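Local structure of lipolytic protein G-D-S-L family (Veillonella parvula DSM 2008, 4RW0) at residues D78-R83 with T111-D116; T86-T91 with R125-Q130; K94-A99 with G103-G108. The protein probably hydrolyses ester bonds, as a lipase or acylhydrolase of the GDSL family within the SGNH hydrolase clan. All blocks are in the same frame, centred on the assembly; numbering follows the deposited sequence.

The three contacts follow one face of a parallel α/β fold from its middle to its loops. Contact 3, nearest the centre of the chain, lays helix 85-100 against strand 104-108 and is almost wholly aliphatic. Contact 2 uses an earlier part of the same helix, here against helix 120-138; it is only partly buried, and an aromatic ring, an amide and two waters take over as the interface nears solvent. Contact 1 joins helix 76-80 to the loop after strand 104-108, through a small buried apolar touch bordered by polar turns. Contacts 1 and 2 meet where Val-88 packs on Asp-78 and Ile-79, whereas contacts 2 and 3 are joined through the continuous helix.

Contact 1. Residues D78-R83 with T111-D116; sequences DILQGR and TQIDSD
Leu-80 and Ile-113 mark the nearest approach of the two backbones, their CA atoms 8.4 Å apart, where the last turn of helix 76-80 faces the loop that follows strand 104-108. The gap is bridged by side chains alone, and Ile-113 does most of the bridging. Its CD1 reaches CG2 of Ile-79 at 3.6 Å, branch end against branch end, as the two isoleucines cross obliquely. Ile-79 can offer that methyl because its CG2 stands anti to the backbone N (CG1 at chi1 -65°), which leaves the longer CG1 branch for Val-88 on helix 85-100. Leu-80 comes alongside Ile-113 in the opposite direction: CD2 of Leu-80 lies 4.1 Å from CD1 of Ile-113 and equally far from its CG2, so one methyl rests against both branches. Val-124 of helix 120-138 touches both isoleucines and extends the apolar cluster.

Each backbone turns sharply beside this touch. The helix is closed by a Schellman motif, with Arg-83 N bonded to Asp-78 O at 3.0 Å and Gly-82 N to Ile-79 O; the positive phi of Gly-82 (108°) would press a side chain against the preceding carbonyl. Opposite, Ile-113 to Asp-116 form a type I turn, and Asp-121 accepts a bond from Ile-113 N. Asp-78 ends the G-x-N-D sequence that is block III of SGNH hydrolases, and the contact thus ties the short helix at this signature to a loop at the C-terminal end of the parallel sheet.

Contact 2. Residues T86-T91 with R125-Q130; sequences TYVYKT and REVNEQ
Tyr-89, Gln-130 and Val-127 account for most of the surface hidden where helix 86-91 meets helix 125-130. Gln-130 lies over one face of the Tyr-89 ring: its CB sits 3.8 Å from the ring centroid, a CH-pi contact displaced toward CD1 and CE1. The chain then runs on extended across the ring, and OE1 of Gln-130 comes to 3.4 Å from CD2 of Tyr-89, with the amide plane turned 37° from that of the ring. With CG anti to the backbone N (chi1 169°) the Tyr-89 ring is carried toward helix 125-130, and its turn about CB-CG lays a face against Gln-130.

The two segments run broadly in the same direction, their axes 9.2 Å apart at a crossing angle of -34°. This is the packing of successive β-α-β crossovers in a parallel α/β fold: helix 85-100 leads into strand 104-108, helix 120-138 leads out of it toward strand 141-143, and both cover the same face of the sheet. Deeper between them, CG1 of Val-88 meets CG2 of Val-127 at 3.8 Å, the two side chains crossing at about a right angle.

Two waters bridge the helices at the more exposed side of the contact. One accepts a bond from Gln-130 NE2 at 2.8 Å and also binds Thr-86 OG1, while NE2 makes a weak bond back to Glu-126 O; between them these bonds restrain the amide. A second water donates to Gln-130 O at 2.6 Å and bonds the hydroxyl of Tyr-89, linking the far end of the ring to the neighbouring helix. Replacing Tyr-89 by alanine removes both ring and hydroxyl, and would probably uncover CB of Gln-130 and deprive the second water of one partner.

Contact 3. Residues K94-A99 with G103-G108; sequences KAIELA and GMVIIG
Ile-96 and Ile-107 share one first torsion, CG1 anti to the carbonyl carbon and beside the backbone N (chi1 -67° and -62°), and both run on extended to CD1. From helix and strand these longer branches converge, so that CD1 of Ile-96 lies 3.6 Å from CD1 of Ile-107, the side chains crossing at about a right angle. Val-105 is placed differently: its CB is directed at the helix, and CG2, the methyl beside its backbone N, lodges between two helical residues. There it lies 3.7 Å from Ala-99 CB and 3.8 Å from the carbonyl O of Ile-96, an oxygen already held by the hydroxyl of Ser-100. The other methyl, CG1, makes a looser contact with CG2 of Ile-96 at 4.2 Å. Ala-99 has a side chain no longer than its CB, which is consistent with the close approach of Val-105 to the helix.

The pairing is the second half of a β-α-β crossover, in which the chain passes from strand 69-73 through helices 76-80 and 85-100 to its parallel neighbour 104-108. The axes of 94-99 and 104-108 pass 8.4 Å apart at 151° between their directions, nearly antiparallel, because the chain reverses in three residues between the segments. Ala-99 and Gly-103 straddle this reversal: Gly-103 N makes a weak, bent bond to Ala-99 O at 3.2 Å, and the fully extended glycine then leads into the strand.

Within the sheet, backbone bonds join Met-104 and Ile-106 to strand 69-73, and Ile-107 to Lys-141. Leu-72 and Ile-140 close round Ile-96, extending the aliphatic layer between helix and sheet to the neighbouring strand on one side and to the chain just before strand 141-143 on the other.

Contact 1. Residues D78-R83 with T111-D116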
loop_
_atom_site.group_PDB
_atom_site.type_symbol
_atom_site.label_atom_id
_atom_site.label_comp_id
_atom_site.label_asym_id
_atom_site.label_seq_id
_atom_site.Cartn_x
_atom_site.Cartn_y
_atom_site.Cartn_z
ATOM N N ASP A 78 -12.034 -3.893 -4.184
ATOM C CA ASP A 78 -13.300 -3.151 -4.208
ATOM C C ASP A 78 -13.562 -2.640 -5.619
ATOM O O ASP A 78 -14.669 -2.811 -6.124
ATOM C CB ASP A 78 -13.255 -1.981 -3.264
ATOM C CG ASP A 78 -13.107 -2.428 -1.786
ATOM O OD1 ASP A 78 -11.966 -2.660 -1.287
ATOM O OD2 ASP A 78 -14.148 -2.575 -1.146
ATOM N N ILE A 79 -12.534 -2.093 -6.268
ATOM C CA ILE A 79 -12.670 -1.592 -7.619
ATOM C C ILE A 79 -12.980 -2.720 -8.572
ATOM O O ILE A 79 -13.888 -2.609 -9.443
ATOM C CB ILE A 79 -11.477 -0.776 -7.994
ATOM C CG1 ILE A 79 -11.432 0.449 -7.115
ATOM C CG2 ILE A 79 -11.492 -0.380 -9.476
ATOM C CD1 ILE A 79 -10.101 1.204 -7.236
ATOM N N LEU A 80 -12.308 -3.863 -8.412
ATOM C CA LEU A 80 -12.624 -4.990 -9.266
ATOM C C LEU A 80 -14.061 -5.487 -9.077
ATOM O O LEU A 80 -14.645 -6.043 -9.965
ATOM C CB LEU A 80 -11.704 -6.160 -9.030
ATOM C CG LEU A 80 -10.279 -5.932 -9.523
ATOM C CD1 LEU A 80 -9.419 -7.059 -8.959
ATOM C CD2 LEU A 80 -10.199 -5.911 -11.039
ATOM N N GLN A 81 -14.617 -5.325 -7.902
ATOM C CA GLN A 81 -15.976 -5.743 -7.648
ATOM C C GLN A 81 -17.003 -4.672 -7.971
ATOM O O GLN A 81 -18.149 -4.873 -7.742
ATOM C CB GLN A 81 -16.107 -6.182 -6.196
ATOM C CG GLN A 81 -15.511 -7.569 -6.034
ATOM C CD GLN A 81 -15.312 -7.966 -4.596
ATOM O OE1 GLN A 81 -15.588 -7.191 -3.671
ATOM N NE2 GLN A 81 -14.827 -9.190 -4.388
ATOM N N GLY A 82 -16.597 -3.522 -8.465
ATOM C CA GLY A 82 -17.554 -2.572 -8.946
ATOM C C GLY A 82 -17.761 -1.354 -8.098
ATOM O O GLY A 82 -18.520 -0.512 -8.510
ATOM N N ARG A 83 -17.075 -1.182 -6.962
ATOM C CA ARG A 83 -17.313 -0.007 -6.150
ATOM C C ARG A 83 -16.722 1.209 -6.803
ATOM O O ARG A 83 -15.717 1.126 -7.525
ATOM C CB ARG A 83 -16.784 -0.146 -4.720
ATOM C CG ARG A 83 -17.031 -1.478 -3.992
ATOM C CD ARG A 83 -18.490 -1.818 -3.891
ATOM N NE ARG A 83 -19.277 -0.714 -3.304
ATOM C CZ ARG A 83 -19.649 -0.600 -2.021
ATOM N NH1 ARG A 83 -20.367 0.450 -1.658
ATOM N NH2 ARG A 83 -19.305 -1.499 -1.101
ATOM N N THR A 111 -1.474 0.260 -7.468
ATOM C CA THR A 111 -1.045 0.138 -8.835
ATOM C C THR A 111 -2.182 -0.107 -9.788
ATOM O O THR A 111 -3.323 -0.346 -9.418
ATOM C CB THR A 111 0.005 -0.998 -8.900
ATOM O OG1 THR A 111 -0.466 -2.136 -8.168
ATOM C CG2 THR A 111 1.291 -0.550 -8.257
ATOM N N GLN A 112 -1.883 -0.017 -11.072
ATOM C CA GLN A 112 -2.922 -0.023 -12.086
ATOM C C GLN A 112 -3.659 -1.325 -12.270
ATOM O O GLN A 112 -3.141 -2.403 -12.011
ATOM C CB GLN A 112 -2.312 0.418 -13.430
ATOM C CG GLN A 112 -1.515 -0.683 -14.127
ATOM C CD GLN A 112 -0.409 -0.097 -15.019
ATOM O OE1 GLN A 112 0.454 0.652 -14.557
ATOM N NE2 GLN A 112 -0.408 -0.481 -16.282
ATOM N N ILE A 113 -4.877 -1.215 -12.761
ATOM C CA ILE A 113 -5.658 -2.366 -13.181
ATOM C C ILE A 113 -5.367 -2.532 -14.693
ATOM O O ILE A 113 -5.987 -1.866 -15.555
ATOM C CB ILE A 113 -7.161 -2.188 -12.826
ATOM C CG1 ILE A 113 -7.287 -2.114 -11.281
ATOM C CG2 ILE A 113 -7.958 -3.389 -13.363
ATOM C CD1 ILE A 113 -8.669 -2.167 -10.766
ATOM N N ASP A 114 -4.396 -3.402 -14.975
ATOM C CA ASP A 114 -3.777 -3.539 -16.302
ATOM C C ASP A 114 -4.683 -4.217 -17.312
ATOM O O ASP A 114 -4.453 -4.150 -18.483
ATOM C CB ASP A 114 -2.452 -4.340 -16.221
ATOM C CG ASP A 114 -1.513 -4.060 -17.427
ATOM O OD1 ASP A 114 -1.400 -2.861 -17.796
ATOM O OD2 ASP A 114 -0.886 -5.018 -17.985
ATOM N N SER A 115 -5.704 -4.905 -16.863
ATOM C CA SER A 115 -6.671 -5.497 -17.759
ATOM C C SER A 115 -7.726 -4.523 -18.275
ATOM O O SER A 115 -8.538 -4.944 -19.059
ATOM C CB SER A 115 -7.464 -6.580 -16.991
ATOM O OG SER A 115 -7.984 -5.962 -15.819
ATOM N N ASP A 116 -7.811 -3.304 -17.744
ATOM C CA ASP A 116 -8.895 -2.380 -18.103
ATOM C C ASP A 116 -8.442 -0.927 -17.943
ATOM O O ASP A 116 -8.949 -0.162 -17.101
ATOM C CB ASP A 116 -10.139 -2.680 -17.228
ATOM C CG ASP A 116 -11.424 -2.042 -17.778
ATOM O OD1 ASP A 116 -11.468 -1.661 -18.960
ATOM O OD2 ASP A 116 -12.376 -1.905 -17.007
#

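Contact 2. Residues T86-T91 with R125-Q130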
loop_
_atom_site.group_PDB
_atom_site.type_symbol
_atom_site.label_atom_id
_atom_site.label_comp_id
_atom_site.label_asym_id
_atom_site.label_seq_id
_atom_site.Cartn_x
_atom_site.Cartn_y
_atom_site.Cartn_z
ATOM N N THR A 86 -15.634 7.138 -4.926
ATOM C CA THR A 86 -16.111 7.802 -3.711
ATOM C C THR A 86 -16.162 6.831 -2.504
ATOM O O THR A 86 -15.681 7.167 -1.417
ATOM C CB THR A 86 -17.477 8.490 -3.958
ATOM O OG1 THR A 86 -17.276 9.510 -4.961
ATOM C CG2 THR A 86 -17.950 9.124 -2.656
ATOM N N TYR A 87 -16.698 5.639 -2.714
ATOM C CA TYR A 87 -16.747 4.646 -1.663
ATOM C C TYR A 87 -15.301 4.281 -1.192
ATOM O O TYR A 87 -14.981 4.261 0.031
ATOM C CB TYR A 87 -17.504 3.402 -2.109
ATOM C CG TYR A 87 -17.322 2.304 -1.095
ATOM C CD1 TYR A 87 -18.025 2.323 0.133
ATOM C CD2 TYR A 87 -16.388 1.291 -1.293
ATOM C CE1 TYR A 87 -17.823 1.341 1.093
ATOM C CE2 TYR A 87 -16.175 0.304 -0.342
ATOM C CZ TYR A 87 -16.889 0.317 0.848
ATOM O OH TYR A 87 -16.622 -0.634 1.843
ATOM N N VAL A 88 -14.435 3.993 -2.175
ATOM C CA VAL A 88 -13.067 3.541 -1.891
ATOM C C VAL A 88 -12.300 4.578 -1.153
ATOM O O VAL A 88 -11.724 4.308 -0.067
ATOM C CB VAL A 88 -12.363 3.036 -3.175
ATOM C CG1 VAL A 88 -10.925 2.656 -2.865
ATOM C CG2 VAL A 88 -13.083 1.817 -3.650
ATOM N N TYR A 89 -12.360 5.825 -1.658
ATOM C CA TYR A 89 -11.690 6.916 -0.989
ATOM C C TYR A 89 -12.182 7.178 0.435
ATOM O O TYR A 89 -11.371 7.334 1.350
ATOM C CB TYR A 89 -11.713 8.218 -1.836
ATOM C CG TYR A 89 -11.253 9.460 -1.090
ATOM C CD1 TYR A 89 -9.928 9.675 -0.822
ATOM C CD2 TYR A 89 -12.169 10.449 -0.699
ATOM C CE1 TYR A 89 -9.514 10.765 -0.136
ATOM C CE2 TYR A 89 -11.755 11.558 -0.007
ATOM C CZ TYR A 89 -10.444 11.697 0.266
ATOM O OH TYR A 89 -9.988 12.774 0.936
ATOM N N LYS A 90 -13.488 7.217 0.614
ATOM C CA LYS A 90 -14.074 7.506 1.934
ATOM C C LYS A 90 -13.678 6.458 2.959
ATOM O O LYS A 90 -13.389 6.779 4.138
ATOM C CB LYS A 90 -15.622 7.513 1.867
ATOM C CG LYS A 90 -16.304 8.875 1.755
ATOM C CD LYS A 90 -15.440 9.989 1.144
ATOM C CE LYS A 90 -16.256 11.003 0.323
ATOM N NZ LYS A 90 -17.629 11.271 0.865
ATOM N N THR A 91 -13.680 5.196 2.523
ATOM C CA THR A 91 -13.391 4.110 3.450
ATOM C C THR A 91 -11.900 4.144 3.797
ATOM O O THR A 91 -11.531 3.892 4.960
ATOM C CB THR A 91 -13.846 2.820 2.847
ATOM O OG1 THR A 91 -15.181 2.971 2.345
ATOM C CG2 THR A 91 -13.715 1.711 3.785
ATOM N N ARG A 125 -7.227 5.697 -10.557
ATOM C CA ARG A 125 -6.624 6.991 -10.700
ATOM C C ARG A 125 -7.333 8.055 -9.923
ATOM O O ARG A 125 -6.651 8.919 -9.367
ATOM C CB ARG A 125 -6.488 7.390 -12.187
ATOM C CG ARG A 125 -5.405 6.537 -12.867
ATOM C CD ARG A 125 -5.391 6.586 -14.371
ATOM N NE ARG A 125 -5.347 7.949 -14.818
ATOM C CZ ARG A 125 -5.682 8.348 -16.053
ATOM N NH1 ARG A 125 -6.043 7.471 -17.024
ATOM N NH2 ARG A 125 -5.648 9.650 -16.323
ATOM N N GLU A 126 -8.652 8.023 -9.921
ATOM C CA GLU A 126 -9.475 9.011 -9.165
ATOM C C GLU A 126 -9.235 8.872 -7.682
ATOM O O GLU A 126 -9.050 9.856 -6.996
ATOM C CB GLU A 126 -10.993 8.796 -9.421
ATOM C CG GLU A 126 -11.526 9.183 -10.803
ATOM C CD GLU A 126 -12.931 8.635 -11.155
ATOM O OE1 GLU A 126 -13.676 8.137 -10.280
ATOM O OE2 GLU A 126 -13.289 8.696 -12.349
ATOM N N VAL A 127 -9.197 7.630 -7.172
ATOM C CA VAL A 127 -8.872 7.393 -5.751
ATOM C C VAL A 127 -7.526 7.977 -5.468
ATOM O O VAL A 127 -7.366 8.721 -4.502
ATOM C CB VAL A 127 -8.903 5.866 -5.397
ATOM C CG1 VAL A 127 -8.314 5.573 -4.046
ATOM C CG2 VAL A 127 -10.304 5.347 -5.480
ATOM N N ASN A 128 -6.525 7.690 -6.317
ATOM C CA ASN A 128 -5.186 8.101 -5.967
ATOM C C ASN A 128 -5.011 9.618 -5.984
ATOM O O ASN A 128 -4.282 10.169 -5.161
ATOM C CB ASN A 128 -4.113 7.435 -6.851
ATOM C CG ASN A 128 -3.912 5.967 -6.562
ATOM O OD1 ASN A 128 -4.324 5.469 -5.528
ATOM N ND2 ASN A 128 -3.290 5.259 -7.516
ATOM N N GLU A 129 -5.644 10.308 -6.923
ATOM C CA GLU A 129 -5.643 11.803 -6.879
ATOM C C GLU A 129 -6.217 12.379 -5.596
ATOM O O GLU A 129 -5.640 13.290 -4.985
ATOM C CB GLU A 129 -6.420 12.419 -8.096
ATOM C CG GLU A 129 -5.662 12.278 -9.411
ATOM C CD GLU A 129 -4.177 12.710 -9.324
ATOM O OE1 GLU A 129 -3.299 11.824 -9.590
ATOM O OE2 GLU A 129 -3.876 13.899 -8.955
ATOM N N GLN A 130 -7.308 11.813 -5.134
ATOM C CA GLN A 130 -7.891 12.287 -3.880
ATOM C C GLN A 130 -7.033 11.973 -2.686
ATOM O O GLN A 130 -6.965 12.755 -1.738
ATOM C CB GLN A 130 -9.287 11.744 -3.715
ATOM C CG GLN A 130 -10.276 12.250 -4.759
ATOM C CD GLN A 130 -11.630 11.587 -4.652
ATOM O OE1 GLN A 130 -12.414 11.882 -3.763
ATOM N NE2 GLN A 130 -11.908 10.675 -5.556
HETATM O O HOH W 1 -14.564 9.786 -5.893
HETATM O O HOH W 2 -8.929 14.323 -1.209
#

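Contact 3. Residues K94-A99 with G103-G108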
loop_
_atom_site.group_PDB
_atom_site.type_symbol
_atom_site.label_atom_id
_atom_site.label_comp_id
_atom_site.label_asym_id
_atom_site.label_seq_id
_atom_site.Cartn_x
_atom_site.Cartn_y
_atom_site.Cartn_z
ATOM N N LYS A 94 -11.265 6.667 6.536
ATOM C CA LYS A 94 -11.608 6.065 7.821
ATOM C C LYS A 94 -10.480 5.217 8.372
ATOM O O LYS A 94 -10.058 5.335 9.516
ATOM C CB LYS A 94 -12.842 5.200 7.647
ATOM C CG LYS A 94 -14.092 6.025 7.834
ATOM C CD LYS A 94 -15.359 5.431 7.196
ATOM C CE LYS A 94 -15.767 4.049 7.686
ATOM N NZ LYS A 94 -17.059 3.634 7.059
ATOM N N ALA A 95 -9.891 4.439 7.495
ATOM C CA ALA A 95 -8.716 3.657 7.888
ATOM C C ALA A 95 -7.566 4.529 8.334
ATOM O O ALA A 95 -6.914 4.220 9.356
ATOM C CB ALA A 95 -8.317 2.741 6.750
ATOM N N ILE A 96 -7.339 5.628 7.609
ATOM C CA ILE A 96 -6.242 6.512 7.899
ATOM C C ILE A 96 -6.446 7.214 9.231
ATOM O O ILE A 96 -5.508 7.350 10.035
ATOM C CB ILE A 96 -6.058 7.552 6.756
ATOM C CG1 ILE A 96 -5.605 6.902 5.438
ATOM C CG2 ILE A 96 -5.112 8.663 7.165
ATOM C CD1 ILE A 96 -5.835 7.764 4.200
ATOM N N GLU A 97 -7.683 7.615 9.496
ATOM C CA GLU A 97 -8.027 8.289 10.822
ATOM C C GLU A 97 -7.873 7.328 11.970
ATOM O O GLU A 97 -7.268 7.664 12.997
ATOM C CB GLU A 97 -9.438 8.830 10.776
ATOM C CG GLU A 97 -9.584 9.951 9.759
ATOM C CD GLU A 97 -11.041 10.411 9.527
ATOM O OE1 GLU A 97 -12.029 9.686 9.880
ATOM O OE2 GLU A 97 -11.174 11.520 8.953
ATOM N N LEU A 98 -8.307 6.087 11.762
ATOM C CA LEU A 98 -8.111 5.070 12.782
ATOM C C LEU A 98 -6.654 4.784 13.040
ATOM O O LEU A 98 -6.174 4.885 14.174
ATOM C CB LEU A 98 -8.873 3.800 12.398
ATOM C CG LEU A 98 -8.618 2.601 13.309
ATOM C CD1 LEU A 98 -9.084 2.923 14.746
ATOM C CD2 LEU A 98 -9.262 1.336 12.726
ATOM N N ALA A 99 -5.868 4.488 11.978
ATOM C CA ALA A 99 -4.462 4.191 12.195
ATOM C C ALA A 99 -3.701 5.348 12.827
ATOM O O ALA A 99 -2.759 5.139 13.601
ATOM C CB ALA A 99 -3.822 3.773 10.832
ATOM N N GLY A 103 -0.161 5.529 15.477
ATOM C CA GLY A 103 1.117 5.797 14.859
ATOM C C GLY A 103 0.990 6.841 13.740
ATOM O O GLY A 103 -0.072 7.353 13.455
HETATM N N MSE A 104 2.104 7.121 13.119
HETATM C CA MSE A 104 2.178 8.057 11.958
HETATM C C MSE A 104 1.979 7.241 10.702
HETATM O O MSE A 104 2.720 6.268 10.444
HETATM C CB MSE A 104 3.580 8.679 12.014
HETATM C CG MSE A 104 3.755 9.640 13.225
HETATM SE SE MSE A 104 5.594 10.253 13.313
HETATM C CE MSE A 104 6.384 8.768 14.313
ATOM N N VAL A 105 1.009 7.633 9.901
ATOM C CA VAL A 105 0.538 6.869 8.796
ATOM C C VAL A 105 1.355 7.205 7.544
ATOM O O VAL A 105 1.787 8.337 7.348
ATOM C CB VAL A 105 -0.926 7.179 8.526
ATOM C CG1 VAL A 105 -1.406 6.605 7.235
ATOM C CG2 VAL A 105 -1.810 6.627 9.653
ATOM N N ILE A 106 1.570 6.187 6.744
ATOM C CA ILE A 106 2.124 6.313 5.373
ATOM C C ILE A 106 1.165 5.664 4.438
ATOM O O ILE A 106 0.751 4.521 4.652
ATOM C CB ILE A 106 3.502 5.649 5.279
ATOM C CG1 ILE A 106 4.447 6.260 6.283
ATOM C CG2 ILE A 106 4.019 5.782 3.855
ATOM C CD1 ILE A 106 5.672 5.425 6.564
ATOM N N ILE A 107 0.790 6.389 3.392
ATOM C CA ILE A 107 -0.169 5.932 2.446
ATOM C C ILE A 107 0.488 5.422 1.151
ATOM O O ILE A 107 1.364 6.098 0.615
ATOM C CB ILE A 107 -1.125 7.108 2.050
ATOM C CG1 ILE A 107 -1.900 7.596 3.260
ATOM C CG2 ILE A 107 -2.138 6.671 1.026
ATOM C CD1 ILE A 107 -2.669 8.875 2.997
ATOM N N GLY A 108 0.069 4.250 0.669
ATOM C CA GLY A 108 0.540 3.741 -0.614
ATOM C C GLY A 108 -0.525 3.927 -1.638
ATOM O O GLY A 108 -1.700 3.739 -1.346
#